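Local coordinates for d-3-phosphoglycerate dehydrogenase oxidoreductase protein (Ralstonia solanacearum, PDB 3GG9) that probably oxidises D-3-phosphoglycerate with NAD, as a member of the D-isomer-specific 2-hydroxyacid dehydrogenases, at residues K105-L114 with I301-Y312; L158-Y168 with F182-G190. All coordinates share one frame; numbering follows the deposited sequence. Where two conformers were deposited one is given.

Interaction 1: residues K105-L114 with I301-Y312. With SO4 (sulfate ion), chain E; SO4 (sulfate ion), chain G.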
loop_
_atom_site.group_PDB
_atom_site.type_symbol
_atom_site.label_atom_id
_atom_site.label_comp_id
_atom_site.label_asym_id
_atom_site.label_seq_id
_atom_site.Cartn_x
_atom_site.Cartn_y
_atom_site.Cartn_z
ATOM N N LYS A 105 3.962 -14.968 -23.106
ATOM C CA LYS A 105 2.679 -14.373 -22.767
ATOM C C LYS A 105 2.812 -13.594 -21.455
ATOM O O LYS A 105 3.675 -13.887 -20.624
ATOM C CB LYS A 105 1.578 -15.435 -22.668
ATOM C CG LYS A 105 1.276 -16.125 -24.003
ATOM C CD LYS A 105 -0.207 -16.039 -24.368
ATOM C CE LYS A 105 -0.433 -16.304 -25.861
ATOM N NZ LYS A 105 -1.879 -16.273 -26.234
ATOM N N GLY A 106 1.965 -12.588 -21.294
ATOM C CA GLY A 106 1.929 -11.800 -20.075
ATOM C C GLY A 106 0.635 -11.906 -19.310
ATOM O O GLY A 106 -0.274 -12.640 -19.712
ATOM N N SER A 107 0.547 -11.170 -18.206
ATOM C CA SER A 107 -0.641 -11.188 -17.352
ATOM C C SER A 107 -0.864 -9.791 -16.753
ATOM O O SER A 107 0.104 -9.118 -16.364
ATOM C CB SER A 107 -0.512 -12.268 -16.264
ATOM O OG SER A 107 -1.512 -12.152 -15.260
ATOM N N PRO A 108 -2.135 -9.340 -16.690
ATOM C CA PRO A 108 -2.338 -8.005 -16.134
ATOM C C PRO A 108 -2.387 -7.973 -14.600
ATOM O O PRO A 108 -2.377 -6.904 -14.040
ATOM C CB PRO A 108 -3.708 -7.592 -16.716
ATOM C CG PRO A 108 -4.500 -8.968 -16.725
ATOM C CD PRO A 108 -3.412 -9.988 -17.098
ATOM N N VAL A 109 -2.450 -9.127 -13.924
ATOM C CA VAL A 109 -2.796 -9.122 -12.502
ATOM C C VAL A 109 -1.741 -8.484 -11.598
ATOM O O VAL A 109 -2.096 -7.638 -10.782
ATOM C CB VAL A 109 -3.130 -10.528 -12.001
ATOM C CG1 VAL A 109 -3.516 -10.501 -10.516
ATOM C CG2 VAL A 109 -4.274 -11.094 -12.869
ATOM N N ALA A 110 -0.479 -8.889 -11.741
ATOM C CA ALA A 110 0.629 -8.316 -10.913
ATOM C C ALA A 110 0.815 -6.812 -11.051
ATOM O O ALA A 110 0.937 -6.124 -10.032
ATOM C CB ALA A 110 1.951 -9.040 -11.143
ATOM N N PRO A 111 0.846 -6.283 -12.291
ATOM C CA PRO A 111 0.907 -4.818 -12.360
ATOM C C PRO A 111 -0.364 -4.083 -11.960
ATOM O O PRO A 111 -0.281 -2.949 -11.541
ATOM C CB PRO A 111 1.272 -4.546 -13.836
ATOM C CG PRO A 111 0.694 -5.729 -14.558
ATOM C CD PRO A 111 0.967 -6.887 -13.636
ATOM N N ALA A 112 -1.546 -4.702 -12.090
ATOM C CA ALA A 112 -2.754 -4.056 -11.589
ATOM C C ALA A 112 -2.731 -3.967 -10.058
ATOM O O ALA A 112 -3.078 -2.931 -9.472
ATOM C CB ALA A 112 -4.019 -4.824 -12.039
ATOM N N GLU A 113 -2.348 -5.052 -9.399
ATOM C CA GLU A 113 -2.311 -5.050 -7.949
ATOM C C GLU A 113 -1.257 -4.071 -7.477
ATOM O O GLU A 113 -1.427 -3.391 -6.479
ATOM C CB GLU A 113 -2.003 -6.424 -7.411
ATOM C CG GLU A 113 -3.199 -7.358 -7.649
ATOM C CD GLU A 113 -3.143 -8.625 -6.838
ATOM O OE1 GLU A 113 -2.207 -8.774 -6.042
ATOM O OE2 GLU A 113 -4.054 -9.478 -6.978
ATOM N N LEU A 114 -0.185 -4.024 -8.219
ATOM C CA LEU A 114 0.911 -3.102 -7.858
ATOM C C LEU A 114 0.457 -1.644 -7.962
ATOM O O LEU A 114 0.782 -0.825 -7.092
ATOM C CB LEU A 114 2.109 -3.360 -8.745
ATOM C CG LEU A 114 3.425 -2.675 -8.315
ATOM C CD1 LEU A 114 3.578 -1.251 -8.923
ATOM C CD2 LEU A 114 3.590 -2.646 -6.768
ATOM N N ILE A 301 8.644 -2.425 -10.286
ATOM C CA ILE A 301 8.269 -3.736 -9.675
ATOM C C ILE A 301 6.875 -4.237 -10.052
ATOM O O ILE A 301 6.422 -5.292 -9.561
ATOM C CB ILE A 301 8.422 -3.698 -8.146
ATOM C CG1 ILE A 301 7.628 -2.507 -7.539
ATOM C CG2 ILE A 301 9.922 -3.659 -7.795
ATOM C CD1 ILE A 301 7.695 -2.385 -6.001
ATOM N N GLY A 302 6.195 -3.506 -10.927
ATOM C CA GLY A 302 4.888 -3.965 -11.466
ATOM C C GLY A 302 4.803 -5.465 -11.768
ATOM O O GLY A 302 3.889 -6.115 -11.299
ATOM N N TYR A 303 5.777 -6.018 -12.499
ATOM C CA TYR A 303 5.753 -7.443 -12.890
ATOM C C TYR A 303 6.666 -8.319 -12.037
ATOM O O TYR A 303 6.719 -9.538 -12.238
ATOM C CB TYR A 303 6.106 -7.618 -14.379
ATOM C CG TYR A 303 5.139 -6.915 -15.288
ATOM C CD1 TYR A 303 4.035 -7.585 -15.805
ATOM C CD2 TYR A 303 5.312 -5.572 -15.614
ATOM C CE1 TYR A 303 3.148 -6.941 -16.614
ATOM C CE2 TYR A 303 4.415 -4.915 -16.429
ATOM C CZ TYR A 303 3.330 -5.597 -16.914
ATOM O OH TYR A 303 2.451 -4.924 -17.713
ATOM N N VAL A 304 7.404 -7.696 -11.104
ATOM C CA VAL A 304 8.314 -8.431 -10.196
ATOM C C VAL A 304 7.513 -9.050 -9.053
ATOM O O VAL A 304 7.252 -8.431 -8.034
ATOM C CB VAL A 304 9.517 -7.551 -9.706
ATOM C CG1 VAL A 304 10.542 -8.374 -8.935
ATOM C CG2 VAL A 304 10.192 -6.937 -10.904
ATOM N N GLU A 305 7.069 -10.278 -9.270
ATOM C CA GLU A 305 6.168 -10.925 -8.343
ATOM C C GLU A 305 6.330 -12.425 -8.606
ATOM O O GLU A 305 6.504 -12.832 -9.750
ATOM C CB GLU A 305 4.733 -10.430 -8.589
ATOM C CG GLU A 305 3.658 -10.999 -7.672
ATOM C CD GLU A 305 3.124 -12.350 -8.105
ATOM O OE1 GLU A 305 2.807 -12.514 -9.311
ATOM O OE2 GLU A 305 3.002 -13.251 -7.234
ATOM N N ARG A 306 6.229 -13.232 -7.561
ATOM C CA ARG A 306 6.608 -14.649 -7.636
ATOM C C ARG A 306 5.802 -15.475 -8.643
ATOM O O ARG A 306 6.378 -16.237 -9.421
ATOM C CB ARG A 306 6.596 -15.296 -6.244
ATOM C CG ARG A 306 5.332 -15.065 -5.440
ATOM C CD ARG A 306 4.992 -16.322 -4.685
ATOM N NE ARG A 306 3.570 -16.429 -4.370
ATOM C CZ ARG A 306 2.903 -17.578 -4.402
ATOM N NH1 ARG A 306 3.526 -18.696 -4.761
ATOM N NH2 ARG A 306 1.609 -17.610 -4.101
ATOM N N GLU A 307 4.476 -15.310 -8.636
ATOM C CA GLU A 307 3.608 -16.053 -9.571
ATOM C C GLU A 307 3.832 -15.556 -10.999
ATOM O O GLU A 307 3.927 -16.352 -11.931
ATOM C CB GLU A 307 2.132 -15.912 -9.197
ATOM C CG GLU A 307 1.787 -16.533 -7.852
ATOM C CD GLU A 307 0.273 -16.751 -7.638
ATOM O OE1 GLU A 307 -0.493 -16.769 -8.626
ATOM O OE2 GLU A 307 -0.139 -16.897 -6.461
ATOM N N SER A 308 3.944 -14.234 -11.149
ATOM C CA SER A 308 4.253 -13.612 -12.428
ATOM C C SER A 308 5.557 -14.178 -13.001
ATOM O O SER A 308 5.584 -14.559 -14.155
ATOM C CB SER A 308 4.345 -12.080 -12.285
ATOM O OG SER A 308 4.595 -11.468 -13.540
ATOM N N TYR A 309 6.628 -14.229 -12.208
ATOM C CA TYR A 309 7.919 -14.794 -12.662
ATOM C C TYR A 309 7.776 -16.292 -13.035
ATOM O O TYR A 309 8.241 -16.741 -14.087
ATOM C CB TYR A 309 8.997 -14.600 -11.587
ATOM C CG TYR A 309 9.846 -13.320 -11.748
ATOM C CD1 TYR A 309 9.323 -12.168 -12.347
ATOM C CD2 TYR A 309 11.161 -13.267 -11.276
ATOM C CE1 TYR A 309 10.108 -10.993 -12.499
ATOM C CE2 TYR A 309 11.950 -12.097 -11.433
ATOM C CZ TYR A 309 11.405 -10.972 -12.047
ATOM O OH TYR A 309 12.152 -9.804 -12.202
ATOM N N GLU A 310 7.098 -17.054 -12.192
ATOM C CA GLU A 310 6.877 -18.464 -12.515
ATOM C C GLU A 310 6.250 -18.619 -13.910
ATOM O O GLU A 310 6.772 -19.374 -14.718
ATOM C CB GLU A 310 6.039 -19.178 -11.440
ATOM C CG GLU A 310 6.759 -19.418 -10.092
ATOM C CD GLU A 310 7.877 -20.485 -10.104
ATOM O OE1 GLU A 310 8.488 -20.668 -9.012
ATOM O OE2 GLU A 310 8.157 -21.137 -11.165
ATOM N N MET A 311 5.169 -17.879 -14.185
ATOM C CA MET A 311 4.455 -17.903 -15.473
ATOM C C MET A 311 5.325 -17.361 -16.613
ATOM O O MET A 311 5.499 -18.029 -17.636
ATOM C CB MET A 311 3.137 -17.097 -15.399
ATOM C CG MET A 311 2.323 -17.095 -16.715
ATOM S SD MET A 311 1.164 -15.700 -16.909
ATOM C CE MET A 311 -0.173 -16.265 -15.850
ATOM N N TYR A 312 5.877 -16.164 -16.423
ATOM C CA TYR A 312 6.688 -15.514 -17.455
ATOM C C TYR A 312 7.896 -16.350 -17.900
ATOM O O TYR A 312 8.034 -16.631 -19.083
ATOM C CB TYR A 312 7.117 -14.111 -17.026
ATOM C CG TYR A 312 6.068 -13.029 -17.260
ATOM C CD1 TYR A 312 6.267 -12.040 -18.219
ATOM C CD2 TYR A 312 4.874 -12.995 -16.528
ATOM C CE1 TYR A 312 5.311 -11.041 -18.439
ATOM C CE2 TYR A 312 3.908 -11.998 -16.741
ATOM C CZ TYR A 312 4.142 -11.020 -17.691
ATOM O OH TYR A 312 3.196 -10.035 -17.916
HETATM S S SO4 E . 3.658 -8.095 -20.969
HETATM O O1 SO4 E . 4.757 -8.380 -20.071
HETATM O O2 SO4 E . 3.726 -8.962 -22.130
HETATM O O3 SO4 E . 2.400 -8.334 -20.272
HETATM O O4 SO4 E . 3.755 -6.690 -21.364
HETATM S S SO4 G . 1.071 -21.179 -2.631
HETATM O O1 SO4 G . 0.604 -22.502 -3.049
HETATM O O2 SO4 G . 0.544 -20.172 -3.547
HETATM O O3 SO4 G . 0.594 -20.901 -1.278
HETATM O O4 SO4 G . 2.535 -21.127 -2.631
HETATM O O HOH W 1 6.472 -15.128 -21.017
HETATM O O HOH W 2 2.340 -10.186 -14.377
HETATM O O HOH W 3 0.808 -6.784 -18.567
#
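The phenol oxygen of Y312 is gripped from several directions. It accepts the backbone N-H of S107 (S107 N to Y312 OH 2.9 Å, angle 155°), and its single proton is within reach of two oxygens of one sulfate ion: O3 lies 3.0 Å from Y312 OH, with O1 slightly farther. R80 N and R224 NH2 also bond this ion. The K105 carbonyl oxygen lies above the centre of one face of the Y312 ring.

Beside it, in the conformer of Y303 given here, P111 lies over one face of the Y303 ring, with P111 CB 4.1 Å from the ring centroid in a CH-pi contact. Two waters donate to S107 O: one also bonds S308 OG, the other accepts a hydrogen bond from Y303 OH in this conformer and donates to the sulfate.

Deeper in, the A110 methyl sits against S308 CB and E305 OE1. E305 is an N-cap; chi2 of -83° folds its carboxylate back, so that OE1 takes S308 N (2.8 Å) and OE2 takes E307 N (2.9 Å). A110 O and G302 O, both acceptors, lie close to each other, and each bonds the guanidinium of R124 of the second subunit.

Two helix starts joined beside an anion-holding cleft fit the interdomain hinge of 2-hydroxyacid dehydrogenases.

Interaction 2: residues L158-Y168 with F182-G190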
loop_
_atom_site.group_PDB
_atom_site.type_symbol
_atom_site.label_atom_id
_atom_site.label_comp_id
_atom_site.label_asym_id
_atom_site.label_seq_id
_atom_site.Cartn_x
_atom_site.Cartn_y
_atom_site.Cartn_z
ATOM N N LEU A 158 -10.415 6.606 0.280
ATOM C CA LEU A 158 -10.767 6.439 -1.125
ATOM C C LEU A 158 -12.275 6.478 -1.329
ATOM O O LEU A 158 -12.744 7.083 -2.292
ATOM C CB LEU A 158 -10.195 5.135 -1.683
ATOM C CG LEU A 158 -8.667 5.005 -1.670
ATOM C CD1 LEU A 158 -8.281 3.607 -2.163
ATOM C CD2 LEU A 158 -8.041 6.037 -2.554
ATOM N N LYS A 159 -13.017 5.831 -0.434
ATOM C CA LYS A 159 -14.489 5.783 -0.537
ATOM C C LYS A 159 -15.092 7.144 -0.871
ATOM O O LYS A 159 -14.839 8.107 -0.175
ATOM C CB LYS A 159 -15.138 5.257 0.752
ATOM C CG LYS A 159 -16.673 5.109 0.628
ATOM C CD LYS A 159 -17.339 4.601 1.908
ATOM C CE LYS A 159 -18.769 4.207 1.612
ATOM N NZ LYS A 159 -19.525 3.824 2.825
ATOM N N GLY A 160 -15.849 7.212 -1.964
ATOM C CA GLY A 160 -16.589 8.417 -2.316
ATOM C C GLY A 160 -15.781 9.444 -3.084
ATOM O O GLY A 160 -16.299 10.501 -3.421
ATOM N N GLN A 161 -14.506 9.136 -3.342
ATOM C CA GLN A 161 -13.637 9.961 -4.168
ATOM C C GLN A 161 -13.657 9.529 -5.628
ATOM O O GLN A 161 -14.152 8.465 -5.979
ATOM C CB GLN A 161 -12.204 9.892 -3.647
ATOM C CG GLN A 161 -12.084 10.360 -2.228
ATOM C CD GLN A 161 -11.827 11.835 -2.163
ATOM O OE1 GLN A 161 -10.683 12.279 -2.287
ATOM N NE2 GLN A 161 -12.893 12.618 -1.984
ATOM N N THR A 162 -13.125 10.385 -6.485
ATOM C CA THR A 162 -13.097 10.115 -7.914
ATOM C C THR A 162 -11.774 9.519 -8.396
ATOM O O THR A 162 -10.689 10.121 -8.243
ATOM C CB THR A 162 -13.517 11.370 -8.743
ATOM O OG1 THR A 162 -14.856 11.758 -8.390
ATOM C CG2 THR A 162 -13.483 11.081 -10.231
ATOM N N LEU A 163 -11.886 8.333 -8.984
ATOM C CA LEU A 163 -10.788 7.642 -9.659
ATOM C C LEU A 163 -10.870 7.828 -11.175
ATOM O O LEU A 163 -11.816 7.352 -11.819
ATOM C CB LEU A 163 -10.821 6.148 -9.317
ATOM C CG LEU A 163 -9.796 5.232 -10.006
ATOM C CD1 LEU A 163 -8.351 5.612 -9.631
ATOM C CD2 LEU A 163 -10.069 3.738 -9.742
ATOM N N GLY A 164 -9.887 8.538 -11.739
ATOM C CA GLY A 164 -9.726 8.634 -13.187
ATOM C C GLY A 164 -8.850 7.510 -13.747
ATOM O O GLY A 164 -7.743 7.250 -13.255
ATOM N N ILE A 165 -9.378 6.794 -14.731
ATOM C CA ILE A 165 -8.627 5.747 -15.424
ATOM C C ILE A 165 -8.377 6.196 -16.856
ATOM O O ILE A 165 -9.307 6.280 -17.667
ATOM C CB ILE A 165 -9.355 4.365 -15.359
ATOM C CG1 ILE A 165 -9.553 3.906 -13.898
ATOM C CG2 ILE A 165 -8.630 3.325 -16.197
ATOM C CD1 ILE A 165 -8.250 3.748 -13.085
ATOM N N PHE A 166 -7.116 6.509 -17.151
ATOM C CA PHE A 166 -6.681 6.848 -18.506
ATOM C C PHE A 166 -6.152 5.600 -19.249
ATOM O O PHE A 166 -4.972 5.250 -19.131
ATOM C CB PHE A 166 -5.619 7.969 -18.431
ATOM C CG PHE A 166 -5.353 8.693 -19.744
ATOM C CD1 PHE A 166 -4.637 9.891 -19.736
ATOM C CD2 PHE A 166 -5.829 8.214 -20.975
ATOM C CE1 PHE A 166 -4.363 10.583 -20.935
ATOM C CE2 PHE A 166 -5.567 8.891 -22.174
ATOM C CZ PHE A 166 -4.829 10.084 -22.153
ATOM N N GLY A 167 -7.030 4.957 -20.033
ATOM C CA GLY A 167 -6.696 3.729 -20.775
ATOM C C GLY A 167 -7.421 2.550 -20.170
ATOM O O GLY A 167 -7.304 2.275 -18.975
ATOM N N TYR A 168 -8.179 1.843 -20.985
ATOM C CA TYR A 168 -9.012 0.778 -20.466
ATOM C C TYR A 168 -8.703 -0.550 -21.170
ATOM O O TYR A 168 -9.588 -1.220 -21.707
ATOM C CB TYR A 168 -10.477 1.214 -20.551
ATOM C CG TYR A 168 -11.459 0.399 -19.710
ATOM C CD1 TYR A 168 -11.559 0.573 -18.322
ATOM C CD2 TYR A 168 -12.293 -0.528 -20.316
ATOM C CE1 TYR A 168 -12.459 -0.181 -17.564
ATOM C CE2 TYR A 168 -13.188 -1.291 -19.571
ATOM C CZ TYR A 168 -13.271 -1.106 -18.205
ATOM O OH TYR A 168 -14.171 -1.869 -17.496
ATOM N N PHE A 182 -13.801 -0.284 -3.785
ATOM C CA PHE A 182 -13.558 0.643 -2.684
ATOM C C PHE A 182 -14.605 1.756 -2.541
ATOM O O PHE A 182 -14.497 2.593 -1.637
ATOM C CB PHE A 182 -12.112 1.220 -2.733
ATOM C CG PHE A 182 -11.106 0.305 -2.070
ATOM C CD1 PHE A 182 -10.666 0.567 -0.777
ATOM C CD2 PHE A 182 -10.659 -0.851 -2.699
ATOM C CE1 PHE A 182 -9.781 -0.290 -0.131
ATOM C CE2 PHE A 182 -9.761 -1.733 -2.033
ATOM C CZ PHE A 182 -9.332 -1.433 -0.750
ATOM N N GLY A 183 -15.623 1.749 -3.405
ATOM C CA GLY A 183 -16.686 2.773 -3.352
ATOM C C GLY A 183 -16.270 4.130 -3.936
ATOM O O GLY A 183 -16.821 5.167 -3.552
ATOM N N MET A 184 -15.311 4.119 -4.859
ATOM C CA MET A 184 -14.857 5.326 -5.549
ATOM C C MET A 184 -15.807 5.654 -6.717
ATOM O O MET A 184 -16.545 4.784 -7.189
ATOM C CB MET A 184 -13.413 5.176 -6.051
ATOM C CG MET A 184 -12.362 4.872 -4.971
ATOM S SD MET A 184 -10.664 4.985 -5.573
ATOM C CE MET A 184 -10.401 6.771 -5.559
ATOM N N ASN A 185 -15.827 6.923 -7.124
ATOM C CA ASN A 185 -16.481 7.376 -8.358
ATOM C C ASN A 185 -15.534 7.167 -9.543
ATOM O O ASN A 185 -14.579 7.931 -9.737
ATOM C CB ASN A 185 -16.904 8.858 -8.205
ATOM C CG ASN A 185 -17.706 9.381 -9.395
ATOM O OD1 ASN A 185 -18.610 8.711 -9.891
ATOM N ND2 ASN A 185 -17.382 10.601 -9.846
ATOM N N VAL A 186 -15.761 6.116 -10.319
ATOM C CA VAL A 186 -14.822 5.762 -11.385
ATOM C C VAL A 186 -15.204 6.376 -12.747
ATOM O O VAL A 186 -16.325 6.162 -13.267
ATOM C CB VAL A 186 -14.599 4.225 -11.499
ATOM C CG1 VAL A 186 -13.507 3.921 -12.538
ATOM C CG2 VAL A 186 -14.226 3.608 -10.140
ATOM N N LEU A 187 -14.263 7.145 -13.299
ATOM C CA LEU A 187 -14.353 7.723 -14.643
ATOM C C LEU A 187 -13.226 7.236 -15.534
ATOM O O LEU A 187 -12.048 7.270 -15.153
ATOM C CB LEU A 187 -14.306 9.255 -14.592
ATOM C CG LEU A 187 -15.341 10.059 -13.801
ATOM C CD1 LEU A 187 -14.933 11.531 -13.763
ATOM C CD2 LEU A 187 -16.727 9.911 -14.402
ATOM N N VAL A 188 -13.586 6.829 -16.749
ATOM C CA VAL A 188 -12.636 6.285 -17.711
ATOM C C VAL A 188 -12.501 7.243 -18.905
ATOM O O VAL A 188 -13.467 7.882 -19.304
ATOM C CB VAL A 188 -13.057 4.849 -18.167
ATOM C CG1 VAL A 188 -12.090 4.290 -19.192
ATOM C CG2 VAL A 188 -13.117 3.904 -16.953
ATOM N N TRP A 189 -11.292 7.362 -19.443
ATOM C CA TRP A 189 -11.065 8.032 -20.720
ATOM C C TRP A 189 -10.023 7.247 -21.546
ATOM O O TRP A 189 -9.251 6.483 -20.998
ATOM C CB TRP A 189 -10.656 9.502 -20.516
ATOM C CG TRP A 189 -10.966 10.328 -21.752
ATOM C CD1 TRP A 189 -12.190 10.808 -22.139
ATOM C CD2 TRP A 189 -10.047 10.707 -22.775
ATOM N NE1 TRP A 189 -12.083 11.472 -23.332
ATOM C CE2 TRP A 189 -10.776 11.425 -23.746
ATOM C CE3 TRP A 189 -8.675 10.515 -22.963
ATOM C CZ2 TRP A 189 -10.178 11.953 -24.887
ATOM C CZ3 TRP A 189 -8.076 11.033 -24.104
ATOM C CH2 TRP A 189 -8.827 11.746 -25.051
ATOM N N GLY A 190 -10.041 7.416 -22.866
ATOM C CA GLY A 190 -9.099 6.748 -23.775
ATOM C C GLY A 190 -9.585 6.862 -25.203
ATOM O O GLY A 190 -10.454 7.686 -25.498
#
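M184 has the most surface buried here, and it lies wedged between L158 and L163 just before its strand begins. Chi1 of -58° sets its CG beside the L158 carbonyl (M184 CG to L158 O 3.5 Å); the chain then bends at chi3, 79°, and brings the methyl CE to L163 CB at 3.8 Å and to L158 CD2 at 3.9 Å. The sulfur rests against the CB atoms of the same two leucines. L158 crosses this thioether at a slant and sends its other methyl, CD1, toward the F182 ring. W116 of helix 109-123 packs on both L158 and M184.

L163 continues the apolar row, with CD2 alongside V186 CG2, both pointing the same way. Both its backbone polar groups bond strand 185-189: L163 N donates to N185 O, and L163 O takes L187 N at 2.9 Å, nearly straight. The parallel ladder runs on through I165 to W189 and ends with G167 N on W189 O.

On the face bearing T162, the N185 amide is turned so that ND2 gives a straight, in-plane bond to T162 OG1 (3.1 Å). Farther along, W189 makes an offset edge-to-face pair with F166, the edge of its six-membered ring turned toward the F166 face, centroids 5.6 Å apart and planes at 70°.

Before the strands, G183 closes the preceding helix with a Schellman motif, and its carbonyl accepts G160 N from the type II turn. Beyond them, G167 has a backbone shape that calls for glycine and opens what looks like a GxGxxG sequence. With helix 170-181 between the strands, this is the first beta-alpha-beta crossover of a Rossmann fold, consistent with NAD binding.

Overall arrangement
Interaction 2 falls wholly between the two halves of interaction 1 along the chain: the polypeptide enters through 105-114, builds the seven-stranded parallel sheet starting with strands 162-166 and 185-189, and returns through 301-312. The centres lie 23 Å apart, and the nearest atoms about 9 Å, without touching. Helix 109-123 links them, beginning in interaction 1 and packing W116 on L158 and M184 of interaction 2; helix 170-181 likewise reaches both. The dimer brings them together again, since E113 accepts a hydrogen bond from L158 N of the second subunit. The probable nucleotide-binding unit is thus tied both to the probable interdomain hinge and to the subunit interface.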